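Local coordinates for epidermin leader peptide processing serine protease EpiP (Staphylococcus aureus subsp. aureus, PDB 3QFH), which is a subtilisin-like serine endopeptidase that probably cleaves the leader peptide from the precursor of the lantibiotic epidermin, at residues 107-111 and 112-116. Sequence-based numbering, arbitrary orientation.
Sequences KITNN and GASYD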
loop_
_atom_site.group_PDB
_atom_site.type_symbol
_atom_site.label_atom_id
_atom_site.label_comp_id
_atom_site.label_asym_id
_atom_site.label_seq_id
_atom_site.Cartn_x
_atom_site.Cartn_y
_atom_site.Cartn_z
ATOM N N LYS A 107 19.541 -9.069 5.699
ATOM C CA LYS A 107 19.798 -7.952 6.586
ATOM C C LYS A 107 18.801 -7.901 7.756
ATOM O O LYS A 107 19.180 -7.669 8.891
ATOM C CB LYS A 107 19.705 -6.642 5.785
ATOM C CG LYS A 107 20.218 -5.428 6.490
ATOM C CD LYS A 107 21.727 -5.526 6.684
ATOM C CE LYS A 107 22.290 -4.343 7.462
ATOM N NZ LYS A 107 21.930 -4.385 8.912
ATOM N N ILE A 108 17.540 -8.150 7.468
ATOM C CA ILE A 108 16.501 -8.037 8.484
ATOM C C ILE A 108 16.220 -9.315 9.273
ATOM O O ILE A 108 15.478 -9.267 10.241
ATOM C CB ILE A 108 15.199 -7.470 7.874
ATOM C CG1 ILE A 108 14.497 -8.491 6.965
ATOM C CG2 ILE A 108 15.503 -6.179 7.121
ATOM C CD1 ILE A 108 13.175 -8.006 6.365
ATOM N N THR A 109 16.827 -10.435 8.886
ATOM C CA THR A 109 16.569 -11.720 9.536
ATOM C C THR A 109 17.810 -12.326 10.184
ATOM O O THR A 109 17.819 -13.515 10.490
ATOM C CB THR A 109 16.054 -12.750 8.506
ATOM O OG1 THR A 109 17.058 -12.974 7.502
ATOM C CG2 THR A 109 14.767 -12.274 7.844
ATOM N N ASN A 110 18.849 -11.527 10.419
ATOM C CA ASN A 110 20.111 -12.079 10.927
ATOM C C ASN A 110 20.594 -13.209 10.018
ATOM O O ASN A 110 20.910 -14.300 10.477
ATOM C CB ASN A 110 19.988 -12.580 12.384
ATOM C CG ASN A 110 20.414 -11.540 13.417
ATOM O OD1 ASN A 110 20.351 -10.328 13.190
ATOM N ND2 ASN A 110 20.840 -12.024 14.571
ATOM N N ASN A 111 20.624 -12.943 8.719
ATOM C CA ASN A 111 21.079 -13.931 7.738
ATOM C C ASN A 111 20.255 -15.218 7.724
ATOM O O ASN A 111 20.783 -16.316 7.538
ATOM C CB ASN A 111 22.573 -14.219 7.920
ATOM C CG ASN A 111 23.439 -12.983 7.649
ATOM O OD1 ASN A 111 23.113 -12.151 6.799
ATOM N ND2 ASN A 111 24.541 -12.868 8.365
ATOM N N GLY A 112 18.949 -15.077 7.917
ATOM C CA GLY A 112 18.063 -16.234 7.871
ATOM C C GLY A 112 17.813 -16.914 9.200
ATOM O O GLY A 112 16.951 -17.795 9.277
ATOM N N ALA A 113 18.544 -16.521 10.246
ATOM C CA ALA A 113 18.341 -17.126 11.575
ATOM C C ALA A 113 16.931 -16.902 12.132
ATOM O O ALA A 113 16.438 -17.736 12.869
ATOM C CB ALA A 113 19.384 -16.628 12.578
ATOM N N SER A 114 16.274 -15.797 11.779
ATOM C CA SER A 114 14.943 -15.552 12.315
ATOM C C SER A 114 13.880 -16.555 11.801
ATOM O O SER A 114 12.837 -16.742 12.459
ATOM C CB SER A 114 14.494 -14.113 12.092
ATOM O OG SER A 114 14.194 -13.867 10.751
ATOM N N TYR A 115 14.140 -17.224 10.673
ATOM C CA TYR A 115 13.183 -18.226 10.180
ATOM C C TYR A 115 13.116 -19.457 11.096
ATOM O O TYR A 115 12.199 -20.267 10.962
ATOM C CB TYR A 115 13.464 -18.650 8.730
ATOM C CG TYR A 115 13.277 -17.520 7.742
ATOM C CD1 TYR A 115 12.011 -17.030 7.450
ATOM C CD2 TYR A 115 14.355 -16.936 7.114
ATOM C CE1 TYR A 115 11.833 -15.986 6.555
ATOM C CE2 TYR A 115 14.184 -15.891 6.221
ATOM C CZ TYR A 115 12.926 -15.424 5.946
ATOM O OH TYR A 115 12.765 -14.384 5.052
ATOM N N ASP A 116 14.070 -19.617 12.013
ATOM C CA ASP A 116 13.989 -20.740 12.964
ATOM C C ASP A 116 13.169 -20.375 14.206
ATOM O O ASP A 116 12.915 -21.222 15.043
ATOM C CB ASP A 116 15.389 -21.221 13.352
ATOM C CG ASP A 116 16.160 -21.772 12.154
ATOM O OD1 ASP A 116 15.585 -22.598 11.408
ATOM O OD2 ASP A 116 17.331 -21.381 11.954
#
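T109 meets G112 and S114 across a tight reversal that follows helix 103-108. Its OG1 accepts the amide of G112 at 2.9 Å. Its carbonyl O takes the amide of S114 at 3.0 Å on a straighter path, 159°; G112 N adds a weak bond to that same oxygen. Between them N110 to A113 form a type I' turn, whose A113 N to N110 O bond is long, 3.3 Å, and comes from above the carbonyl plane. N111 and G112 take the two middle places, with left-handed backbone angles that Asn and Gly adopt readily; N110, at the first corner, also has positive phi. The backbone setting of G112 suits glycine, since a CB would press on the carbonyl O of N111.

With chi1 at 62°, OG1 of T109 sits between N and C of its own backbone, facing the turn, while CG2 leans obliquely toward the ring of Y115, 4.0 Å from CE2. S114 is buried, its small side chain turned toward T109, with OG 3.1 Å from T109 CB, and also touching V435 and Y436 of helix 435-439.

Farther out, T109 OG1 donates to M105 O, one turn back in helix 103-108, Y115 OH reaches G193 O, and D116 makes a salt bridge to R92. Threonine therefore serves with both ends: its hydroxyl links the helix carbonyl to the turn amide, and its methyl meets the tyrosine, coupling the helix end to the 3-10 segment beginning at A113.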